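Response regulator (Vibrio cholerae O1 biovar El Tor, PDB 7KPO) is the DNA-binding domain of the sensor histidine kinase ChiS and probably takes part in transcriptional control by binding DNA directly. Local coordinates at residues 21-26 with 78-83; 29-34 with 54-59; 38-43 with 74-79. All blocks are in the same frame, centred on the assembly; numbering follows the deposited sequence. Where two conformers were deposited one is given.

Interaction 1: 21-26 with 78-83; sequences NYWERV and DYILEH
Trp23 lays its indole across Ile80 at about a right angle and reaches on to Tyr79. Trp23 CB sits 3.9 Å from Ile80 CG2, and the CG1 methylene of Ile80 meets Trp23 CB and CE3. The far end of the indole is the part that reaches Tyr79: Trp23 CZ3 lies 3.8 Å from Tyr79 CE1. The two rings are oblique, with planes at 45°, and Trp23 CZ3 comes in at the edge of the Tyr79 ring. His83 adds its CB at the edge of the indole, 4.0 Å from Trp23 CZ3. Its own CD2 sits over the centre of the Tyr79 ring, 3.4 Å above the plane, so it covers one face of that ring.

Tyr22 also meets Ile80. Its CG is anti to the backbone N (chi1 180°), which starts the ring off beside Ile80 CG2. That methyl meets the edge of the Tyr22 ring, 4.0 Å from CD2, so this one methyl touches both aromatic residues. Leu81 CD2 is a looser neighbour of Tyr22 CE2. The polar ends are satisfied outside the two segments: Tyr22 OH by the carbonyl of Glu86, Trp23 NE1 by the carbonyl of Ser30. Phe34 of helix 31-38 also packs on Ile80.

The local axes run nearly parallel, crossing at 26° with a closest approach of 9.9 Å. This is buried apolar and aromatic packing between helices 2-27 and 70-83, typical of the hydrophobic core of a small helical domain.

Interaction 2: 29-34 with 54-59; sequences QSKFTF and TLDKYL. With FMT (formic acid), chain H.
Lys31 starts with CG anti to its backbone N (chi1 168°), and a bend at chi3 (62°) turns CE out of the extended line. Asp56 has CG anti to its carbonyl carbon, which places the carboxylate carbon so that OD1 can meet Lys31 NZ. The ammonium and carboxylate form a salt bridge that joins the first turn of helix 31-38 to the short, weakly bonded helix at about 54-57, which follows the two-stranded antiparallel sheet in the chain. Lys31 NZ donates to Asp56 OD1 at 2.7 Å, from above the carboxylate plane. Thr52 OG1 is hydrogen-bonded to the same oxygen, so two groups grip OD1.

The aliphatic part of Lys31 packs against Leu55. The two side chains slide past each other in opposite directions, with Lys31 CG 3.7 Å from Leu55 CD2. Lys31 CD also comes 4.2 Å from Leu59 CD1. Leu55 CD2 then meets the edge of the Phe34 ring, 4.2 Å from CD2 of Phe34. Beyond the pair, Leu55 packs on Met16 and Phe34 on Leu20, both of helix 2-27.

Ser30 is the N-cap of helix 31-38, and its OG shares a hydrogen bond with Thr33 OG1 at 3.0 Å. At the other segment a formic acid molecule, probably from the crystallisation liquor, is bound by Thr54. Its O2 accepts a hydrogen bond from Thr54 OG1 at 2.9 Å.

Interaction 3: 38-43 with 74-79; sequences SGLWRV and LNSLDY. With FMT (formic acid), chain H.
Ser38 CB sits over the centre of one face of the Tyr79 ring. It is 3.5 Å from the centroid, a CH-pi contact. Next to it, Leu40 pushes CD1 against the helix backbone, 3.7 Å from Asn75 O and 3.8 Å from Ser76 CA. Its other methyl, CD2, meets Asn75 CB. The one hydrogen bond between the segments runs from Trp41 NE1 to Ser76 OG, 2.9 Å long. The N-H...O angle is 152°, and the oxygen lies 16° out of the indole plane.

A second shell sets these groups in place. Ser38 OG lies between the backbone N and the carbonyl carbon (chi1 72°), where it accepts from Leu40 N at 3.0 Å. This is an ST turn at the end of helix 31-38, where Gly39 leaves helical angles with positive phi. The same OG is hydrogen-bonded to the carbonyl of Phe34. Ser76 OG is likewise bonded to Thr72 O, one turn back in its own helix. The Trp41 side chain touches Met16 of helix 2-27 and meets Tyr58 edge-to-face. One residue on, Arg42 N donates to O1 of the formic acid molecule at 3.0 Å.

With Thr72 O able only to accept, Ser76 OG should give its proton to that carbonyl and receive the indole N-H. The buried Trp41 nitrogen is thereby satisfied, and the loop after helix 31-38 is tied to helix 70-83.

Interaction 1 is the most buried of the three and purely apolar and aromatic across its helices. Interactions 2 and 3 are partly buried and mix apolar packing with a polar bond, a salt bridge in one and an indole-to-hydroxyl bond in the other. Interactions 1 and 3 share helix 70-83 and meet at Tyr79. Interaction 2 is nested in the chain loop closed by interaction 1, and the two adjoin through the short turn between helices 2-27 and 31-38. Phe34 of interaction 2 packs on Trp41 and Ser76 of interaction 3. One formic acid molecule bridges both. Interaction 3 ties a loop to helix 70-83, while interaction 2 joins helix 31-38 to the short helix near 54-57.

Interaction 1: 21-26 with 78-83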
loop_
_atom_site.group_PDB
_atom_site.type_symbol
_atom_site.label_atom_id
_atom_site.label_comp_id
_atom_site.label_asym_id
_atom_site.label_seq_id
_atom_site.Cartn_x
_atom_site.Cartn_y
_atom_site.Cartn_z
ATOM N N ASN A 21 2.544 -12.480 -9.827
ATOM C CA ASN A 21 3.743 -12.103 -10.618
ATOM C C ASN A 21 4.558 -11.071 -9.830
ATOM O O ASN A 21 5.802 -11.157 -9.827
ATOM C CB ASN A 21 3.343 -11.596 -12.001
ATOM C CG ASN A 21 2.671 -12.661 -12.841
ATOM O OD1 ASN A 21 2.778 -13.854 -12.554
ATOM N ND2 ASN A 21 1.981 -12.236 -13.885
ATOM N N TYR A 22 3.874 -10.130 -9.181
ATOM C CA TYR A 22 4.542 -9.081 -8.373
ATOM C C TYR A 22 5.228 -9.723 -7.157
ATOM O O TYR A 22 6.392 -9.414 -6.877
ATOM C CB TYR A 22 3.489 -8.036 -8.018
ATOM C CG TYR A 22 3.967 -6.881 -7.183
ATOM C CD1 TYR A 22 4.745 -5.873 -7.727
ATOM C CD2 TYR A 22 3.576 -6.758 -5.863
ATOM C CE1 TYR A 22 5.154 -4.791 -6.964
ATOM C CE2 TYR A 22 3.973 -5.684 -5.088
ATOM C CZ TYR A 22 4.767 -4.698 -5.639
ATOM O OH TYR A 22 5.158 -3.648 -4.862
ATOM N N TRP A 23 4.508 -10.590 -6.447
ATOM C CA TRP A 23 5.085 -11.326 -5.294
ATOM C C TRP A 23 6.380 -12.020 -5.716
ATOM O O TRP A 23 7.404 -11.860 -5.035
ATOM C CB TRP A 23 4.084 -12.364 -4.781
ATOM C CG TRP A 23 4.710 -13.389 -3.887
ATOM C CD1 TRP A 23 5.203 -14.607 -4.258
ATOM C CD2 TRP A 23 4.957 -13.270 -2.475
ATOM N NE1 TRP A 23 5.727 -15.255 -3.175
ATOM C CE2 TRP A 23 5.584 -14.466 -2.067
ATOM C CE3 TRP A 23 4.690 -12.287 -1.517
ATOM C CZ2 TRP A 23 5.950 -14.697 -0.743
ATOM C CZ3 TRP A 23 5.056 -12.514 -0.210
ATOM C CH2 TRP A 23 5.676 -13.706 0.169
ATOM N N GLU A 24 6.323 -12.779 -6.807
ATOM C CA GLU A 24 7.496 -13.569 -7.260
ATOM C C GLU A 24 8.680 -12.642 -7.546
ATOM O O GLU A 24 9.790 -12.925 -7.055
ATOM C CB GLU A 24 7.098 -14.414 -8.471
ATOM C CG GLU A 24 6.084 -15.494 -8.133
ATOM C CD GLU A 24 5.359 -16.119 -9.313
ATOM O OE1 GLU A 24 5.645 -15.732 -10.461
ATOM O OE2 GLU A 24 4.490 -16.980 -9.072
ATOM N N ARG A 25 8.446 -11.551 -8.269
ATOM C CA ARG A 25 9.561 -10.650 -8.645
ATOM C C ARG A 25 10.111 -9.884 -7.435
ATOM O O ARG A 25 11.343 -9.858 -7.268
ATOM C CB ARG A 25 9.102 -9.660 -9.716
ATOM C CG ARG A 25 10.224 -8.763 -10.216
ATOM C CD ARG A 25 9.775 -7.784 -11.278
ATOM N NE ARG A 25 8.794 -6.828 -10.786
ATOM C CZ ARG A 25 9.078 -5.759 -10.047
ATOM N NH1 ARG A 25 10.324 -5.512 -9.675
ATOM N NH2 ARG A 25 8.108 -4.948 -9.661
ATOM N N VAL A 26 9.238 -9.287 -6.625
ATOM C CA VAL A 26 9.694 -8.413 -5.504
ATOM C C VAL A 26 10.225 -9.247 -4.329
ATOM O O VAL A 26 11.284 -8.879 -3.795
ATOM C CB VAL A 26 8.570 -7.450 -5.082
ATOM C CG1 VAL A 26 8.968 -6.614 -3.874
ATOM C CG2 VAL A 26 8.162 -6.549 -6.238
ATOM N N ASP A 78 -4.019 -8.403 -0.242
ATOM C CA ASP A 78 -3.564 -7.621 0.941
ATOM C C ASP A 78 -2.232 -8.174 1.467
ATOM O O ASP A 78 -1.349 -7.376 1.808
ATOM C CB ASP A 78 -4.621 -7.626 2.046
ATOM C CG ASP A 78 -5.872 -6.827 1.719
ATOM O OD1 ASP A 78 -5.843 -6.057 0.743
ATOM O OD2 ASP A 78 -6.871 -6.999 2.438
ATOM N N TYR A 79 -2.097 -9.497 1.529
ATOM C CA TYR A 79 -0.854 -10.122 2.050
ATOM C C TYR A 79 0.331 -9.745 1.157
ATOM O O TYR A 79 1.406 -9.349 1.652
ATOM C CB TYR A 79 -1.004 -11.641 2.118
ATOM C CG TYR A 79 0.198 -12.337 2.696
ATOM C CD1 TYR A 79 1.279 -12.674 1.900
ATOM C CD2 TYR A 79 0.262 -12.640 4.046
ATOM C CE1 TYR A 79 2.391 -13.306 2.428
ATOM C CE2 TYR A 79 1.367 -13.271 4.589
ATOM C CZ TYR A 79 2.435 -13.608 3.776
ATOM O OH TYR A 79 3.529 -14.234 4.297
ATOM N N ILE A 80 0.141 -9.882 -0.152
ATOM C CA ILE A 80 1.227 -9.568 -1.121
ATOM C C ILE A 80 1.589 -8.079 -1.020
ATOM O O ILE A 80 2.793 -7.768 -0.976
ATOM C CB ILE A 80 0.812 -10.036 -2.526
ATOM C CG1 ILE A 80 0.796 -11.569 -2.545
ATOM C CG2 ILE A 80 1.727 -9.449 -3.590
ATOM C CD1 ILE A 80 0.148 -12.188 -3.758
ATOM N N LEU A 81 0.596 -7.192 -0.930
ATOM C CA LEU A 81 0.895 -5.734 -0.833
ATOM C C LEU A 81 1.533 -5.411 0.533
ATOM O O LEU A 81 2.364 -4.482 0.601
ATOM C CB LEU A 81 -0.394 -4.943 -1.083
ATOM C CG LEU A 81 -0.920 -4.981 -2.521
ATOM C CD1 LEU A 81 -2.309 -4.365 -2.609
ATOM C CD2 LEU A 81 0.042 -4.283 -3.476
ATOM N N GLU A 82 1.202 -6.174 1.575
ATOM C CA GLU A 82 1.780 -5.965 2.931
ATOM C C GLU A 82 3.278 -6.297 2.916
ATOM O O GLU A 82 4.050 -5.575 3.572
ATOM C CB GLU A 82 1.066 -6.862 3.949
ATOM C CG GLU A 82 1.613 -6.763 5.364
ATOM C CD GLU A 82 1.400 -5.425 6.048
ATOM O OE1 GLU A 82 0.469 -4.696 5.648
ATOM O OE2 GLU A 82 2.174 -5.109 6.970
ATOM N N HIS A 83 3.653 -7.346 2.180
ATOM C CA HIS A 83 5.058 -7.836 2.170
ATOM C C HIS A 83 5.889 -7.316 0.995
ATOM O O HIS A 83 7.122 -7.420 1.078
ATOM C CB HIS A 83 5.038 -9.368 2.223
ATOM C CG HIS A 83 4.525 -9.879 3.527
ATOM N ND1 HIS A 83 5.348 -10.035 4.625
ATOM C CD2 HIS A 83 3.283 -10.223 3.934
ATOM C CE1 HIS A 83 4.639 -10.475 5.644
ATOM N NE2 HIS A 83 3.374 -10.601 5.249
#

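Interaction 2: 29-34 with 54-59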
loop_
_atom_site.group_PDB
_atom_site.type_symbol
_atom_site.label_atom_id
_atom_site.label_comp_id
_atom_site.label_asym_id
_atom_site.label_seq_id
_atom_site.Cartn_x
_atom_site.Cartn_y
_atom_site.Cartn_z
ATOM N N GLN A 29 10.577 -14.967 -3.925
ATOM C CA GLN A 29 10.038 -16.266 -3.441
ATOM C C GLN A 29 9.048 -16.816 -4.478
ATOM O O GLN A 29 8.599 -16.058 -5.356
ATOM C CB GLN A 29 9.336 -16.101 -2.089
ATOM C CG GLN A 29 10.192 -15.481 -0.983
ATOM C CD GLN A 29 11.232 -16.394 -0.372
ATOM O OE1 GLN A 29 11.516 -17.486 -0.858
ATOM N NE2 GLN A 29 11.814 -15.945 0.728
ATOM N N SER A 30 8.731 -18.102 -4.370
ATOM C CA SER A 30 7.792 -18.769 -5.306
ATOM C C SER A 30 6.324 -18.562 -4.924
ATOM O O SER A 30 6.031 -18.095 -3.809
ATOM C CB SER A 30 8.086 -20.238 -5.315
ATOM O OG SER A 30 7.849 -20.791 -4.023
ATOM N N LYS A 31 5.442 -18.941 -5.848
ATOM C CA LYS A 31 3.981 -18.978 -5.603
ATOM C C LYS A 31 3.742 -19.958 -4.451
ATOM O O LYS A 31 2.950 -19.663 -3.541
ATOM C CB LYS A 31 3.263 -19.444 -6.870
ATOM C CG LYS A 31 1.795 -19.805 -6.695
ATOM C CD LYS A 31 1.161 -20.369 -7.952
ATOM C CE LYS A 31 1.812 -21.663 -8.404
ATOM N NZ LYS A 31 1.260 -22.151 -9.688
ATOM N N PHE A 32 4.444 -21.088 -4.490
ATOM C CA PHE A 32 4.314 -22.097 -3.415
ATOM C C PHE A 32 4.551 -21.432 -2.060
ATOM O O PHE A 32 3.749 -21.722 -1.130
ATOM C CB PHE A 32 5.308 -23.242 -3.603
ATOM C CG PHE A 32 5.351 -24.190 -2.435
ATOM C CD1 PHE A 32 6.155 -23.928 -1.337
ATOM C CD2 PHE A 32 4.565 -25.329 -2.424
ATOM C CE1 PHE A 32 6.179 -24.792 -0.254
ATOM C CE2 PHE A 32 4.599 -26.198 -1.343
ATOM C CZ PHE A 32 5.406 -25.928 -0.263
ATOM N N THR A 33 5.618 -20.619 -1.963
ATOM C CA THR A 33 6.023 -19.930 -0.708
ATOM C C THR A 33 4.951 -18.918 -0.296
ATOM O O THR A 33 4.704 -18.783 0.913
ATOM C CB THR A 33 7.411 -19.302 -0.847
ATOM O OG1 THR A 33 8.301 -20.400 -1.042
ATOM C CG2 THR A 33 7.820 -18.499 0.367
ATOM N N PHE A 34 4.383 -18.190 -1.251
ATOM C CA PHE A 34 3.279 -17.276 -0.880
ATOM C C PHE A 34 2.181 -18.076 -0.158
ATOM O O PHE A 34 1.719 -17.644 0.910
ATOM C CB PHE A 34 2.714 -16.566 -2.110
ATOM C CG PHE A 34 1.296 -16.123 -1.886
ATOM C CD1 PHE A 34 0.999 -15.126 -0.972
ATOM C CD2 PHE A 34 0.255 -16.765 -2.531
ATOM C CE1 PHE A 34 -0.313 -14.765 -0.725
ATOM C CE2 PHE A 34 -1.056 -16.397 -2.288
ATOM C CZ PHE A 34 -1.337 -15.397 -1.389
ATOM N N THR A 54 -5.530 -25.640 -5.544
ATOM C CA THR A 54 -6.720 -24.753 -5.634
ATOM C C THR A 54 -6.320 -23.348 -6.097
ATOM O O THR A 54 -7.007 -22.794 -6.971
ATOM C CB THR A 54 -7.488 -24.749 -4.313
ATOM O OG1 THR A 54 -7.740 -26.110 -3.969
ATOM C CG2 THR A 54 -8.785 -23.978 -4.412
ATOM N N LEU A 55 -5.258 -22.785 -5.524
ATOM C CA LEU A 55 -4.792 -21.443 -5.955
ATOM C C LEU A 55 -4.590 -21.429 -7.477
ATOM O O LEU A 55 -4.975 -20.454 -8.133
ATOM C CB LEU A 55 -3.475 -21.138 -5.238
ATOM C CG LEU A 55 -2.736 -19.882 -5.696
ATOM C CD1 LEU A 55 -3.599 -18.637 -5.534
ATOM C CD2 LEU A 55 -1.424 -19.736 -4.935
ATOM N N ASP A 56 -4.016 -22.497 -8.025
ATOM C CA ASP A 56 -3.709 -22.539 -9.478
ATOM C C ASP A 56 -4.983 -22.359 -10.306
ATOM O O ASP A 56 -4.890 -21.809 -11.408
ATOM C CB ASP A 56 -2.997 -23.839 -9.844
ATOM C CG ASP A 56 -1.600 -23.961 -9.262
ATOM O OD1 ASP A 56 -1.112 -22.975 -8.676
ATOM O OD2 ASP A 56 -1.005 -25.039 -9.417
ATOM N N LYS A 57 -6.128 -22.796 -9.792
ATOM C CA LYS A 57 -7.405 -22.686 -10.550
ATOM C C LYS A 57 -7.797 -21.216 -10.736
ATOM O O LYS A 57 -8.531 -20.918 -11.687
ATOM C CB LYS A 57 -8.529 -23.427 -9.820
ATOM C CG LYS A 57 -8.335 -24.933 -9.719
ATOM C CD LYS A 57 -9.445 -25.648 -8.988
ATOM C CE LYS A 57 -9.204 -27.139 -8.907
ATOM N NZ LYS A 57 -10.309 -27.839 -8.212
ATOM N N TYR A 58 -7.303 -20.328 -9.879
ATOM C CA TYR A 58 -7.676 -18.891 -9.915
ATOM C C TYR A 58 -6.828 -18.112 -10.920
ATOM O O TYR A 58 -7.070 -16.909 -11.075
ATOM C CB TYR A 58 -7.526 -18.289 -8.516
ATOM C CG TYR A 58 -8.619 -18.688 -7.560
ATOM C CD1 TYR A 58 -8.707 -19.970 -7.046
ATOM C CD2 TYR A 58 -9.568 -17.767 -7.155
ATOM C CE1 TYR A 58 -9.716 -20.328 -6.165
ATOM C CE2 TYR A 58 -10.587 -18.109 -6.283
ATOM C CZ TYR A 58 -10.669 -19.395 -5.789
ATOM O OH TYR A 58 -11.667 -19.726 -4.917
ATOM N N LEU A 59 -5.928 -18.787 -11.636
ATOM C CA LEU A 59 -4.983 -18.061 -12.524
ATOM C C LEU A 59 -5.444 -18.119 -13.981
ATOM O O LEU A 59 -4.761 -17.526 -14.822
ATOM C CB LEU A 59 -3.580 -18.646 -12.328
ATOM C CG LEU A 59 -3.094 -18.688 -10.874
ATOM C CD1 LEU A 59 -1.674 -19.223 -10.788
ATOM C CD2 LEU A 59 -3.194 -17.318 -10.212
HETATM C C FMT H . -7.488 -24.632 -0.740
HETATM O O1 FMT H . -6.516 -23.967 -1.053
HETATM O O2 FMT H . -7.734 -25.870 -1.128
#

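Interaction 3: 38-43 with 74-79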
loop_
_atom_site.group_PDB
_atom_site.type_symbol
_atom_site.label_atom_id
_atom_site.label_comp_id
_atom_site.label_asym_id
_atom_site.label_seq_id
_atom_site.Cartn_x
_atom_site.Cartn_y
_atom_site.Cartn_z
ATOM N N SER A 38 1.825 -17.591 3.887
ATOM C CA SER A 38 0.589 -16.850 4.251
ATOM C C SER A 38 -0.439 -17.770 4.915
ATOM O O SER A 38 -1.273 -17.257 5.677
ATOM C CB SER A 38 -0.034 -16.212 3.041
ATOM O OG SER A 38 -0.635 -17.187 2.196
ATOM N N GLY A 39 -0.411 -19.059 4.573
ATOM C CA GLY A 39 -1.421 -20.016 5.056
ATOM C C GLY A 39 -2.763 -19.807 4.365
ATOM O O GLY A 39 -3.743 -20.441 4.775
ATOM N N LEU A 40 -2.806 -18.993 3.311
ATOM C CA LEU A 40 -4.116 -18.690 2.672
ATOM C C LEU A 40 -4.546 -19.779 1.687
ATOM O O LEU A 40 -5.750 -19.822 1.378
ATOM C CB LEU A 40 -4.022 -17.332 1.973
ATOM C CG LEU A 40 -3.921 -16.135 2.914
ATOM C CD1 LEU A 40 -3.583 -14.877 2.142
ATOM C CD2 LEU A 40 -5.211 -15.949 3.700
ATOM N N TRP A 41 -3.610 -20.597 1.207
ATOM C CA TRP A 41 -3.935 -21.646 0.209
ATOM C C TRP A 41 -3.225 -22.928 0.600
ATOM O O TRP A 41 -2.083 -22.854 1.084
ATOM C CB TRP A 41 -3.528 -21.203 -1.199
ATOM C CG TRP A 41 -4.150 -19.912 -1.620
ATOM C CD1 TRP A 41 -3.637 -18.662 -1.437
ATOM C CD2 TRP A 41 -5.412 -19.741 -2.292
ATOM N NE1 TRP A 41 -4.490 -17.723 -1.948
ATOM C CE2 TRP A 41 -5.585 -18.355 -2.478
ATOM C CE3 TRP A 41 -6.407 -20.616 -2.740
ATOM C CZ2 TRP A 41 -6.706 -17.829 -3.109
ATOM C CZ3 TRP A 41 -7.519 -20.092 -3.364
ATOM C CH2 TRP A 41 -7.663 -18.715 -3.542
ATOM N N ARG A 42 -3.881 -24.055 0.361
ATOM C CA ARG A 42 -3.341 -25.375 0.734
ATOM C C ARG A 42 -2.364 -25.907 -0.311
ATOM O O ARG A 42 -2.425 -25.541 -1.505
ATOM C CB ARG A 42 -4.472 -26.367 0.997
ATOM C CG ARG A 42 -5.266 -26.059 2.256
ATOM C CD ARG A 42 -6.136 -27.229 2.657
ATOM N NE ARG A 42 -5.318 -28.390 2.989
ATOM C CZ ARG A 42 -5.793 -29.599 3.277
ATOM N NH1 ARG A 42 -7.097 -29.823 3.266
ATOM N NH2 ARG A 42 -4.958 -30.582 3.566
ATOM N N VAL A 43 -1.471 -26.746 0.188
ATOM C CA VAL A 43 -0.453 -27.467 -0.614
ATOM C C VAL A 43 -0.911 -28.922 -0.706
ATOM O O VAL A 43 -1.349 -29.483 0.326
ATOM C CB VAL A 43 0.934 -27.333 0.034
ATOM C CG1 VAL A 43 1.931 -28.332 -0.528
ATOM C CG2 VAL A 43 1.452 -25.906 -0.073
ATOM N N LEU A 74 -9.110 -11.476 -1.777
ATOM C CA LEU A 74 -8.782 -10.117 -1.261
ATOM C C LEU A 74 -7.694 -10.219 -0.182
ATOM O O LEU A 74 -6.801 -9.364 -0.169
ATOM C CB LEU A 74 -10.047 -9.436 -0.732
ATOM C CG LEU A 74 -11.052 -9.015 -1.801
ATOM C CD1 LEU A 74 -12.339 -8.525 -1.165
ATOM C CD2 LEU A 74 -10.474 -7.946 -2.711
ATOM N N ASN A 75 -7.750 -11.248 0.668
ATOM C CA ASN A 75 -6.711 -11.438 1.715
ATOM C C ASN A 75 -5.356 -11.702 1.047
ATOM O O ASN A 75 -4.334 -11.279 1.595
ATOM C CB ASN A 75 -7.057 -12.579 2.671
ATOM C CG ASN A 75 -8.225 -12.257 3.574
ATOM O OD1 ASN A 75 -8.570 -11.094 3.758
ATOM N ND2 ASN A 75 -8.827 -13.285 4.142
ATOM N N SER A 76 -5.366 -12.392 -0.091
ATOM C CA SER A 76 -4.129 -12.689 -0.856
ATOM C C SER A 76 -3.528 -11.387 -1.398
ATOM O O SER A 76 -2.307 -11.179 -1.266
ATOM C CB SER A 76 -4.417 -13.650 -1.970
ATOM O OG SER A 76 -4.863 -14.898 -1.462
ATOM N N LEU A 77 -4.363 -10.550 -2.025
ATOM C CA LEU A 77 -3.882 -9.248 -2.547
ATOM C C LEU A 77 -3.319 -8.425 -1.379
ATOM O O LEU A 77 -2.232 -7.845 -1.524
ATOM C CB LEU A 77 -5.029 -8.501 -3.240
ATOM C CG LEU A 77 -5.759 -9.243 -4.363
ATOM C CD1 LEU A 77 -6.848 -8.370 -4.959
ATOM C CD2 LEU A 77 -4.811 -9.698 -5.454
ATOM N N ASP A 78 -4.019 -8.403 -0.242
ATOM C CA ASP A 78 -3.564 -7.621 0.941
ATOM C C ASP A 78 -2.232 -8.174 1.467
ATOM O O ASP A 78 -1.349 -7.376 1.808
ATOM C CB ASP A 78 -4.621 -7.626 2.046
ATOM C CG ASP A 78 -5.872 -6.827 1.719
ATOM O OD1 ASP A 78 -5.843 -6.057 0.743
ATOM O OD2 ASP A 78 -6.871 -6.999 2.438
ATOM N N TYR A 79 -2.097 -9.497 1.529
ATOM C CA TYR A 79 -0.854 -10.122 2.050
ATOM C C TYR A 79 0.331 -9.745 1.157
ATOM O O TYR A 79 1.406 -9.349 1.652
ATOM C CB TYR A 79 -1.004 -11.641 2.118
ATOM C CG TYR A 79 0.198 -12.337 2.696
ATOM C CD1 TYR A 79 1.279 -12.674 1.900
ATOM C CD2 TYR A 79 0.262 -12.640 4.046
ATOM C CE1 TYR A 79 2.391 -13.306 2.428
ATOM C CE2 TYR A 79 1.367 -13.271 4.589
ATOM C CZ TYR A 79 2.435 -13.608 3.776
ATOM O OH TYR A 79 3.529 -14.234 4.297
HETATM C C FMT H . -7.488 -24.632 -0.740
HETATM O O1 FMT H . -6.516 -23.967 -1.053
HETATM O O2 FMT H . -7.734 -25.870 -1.128
#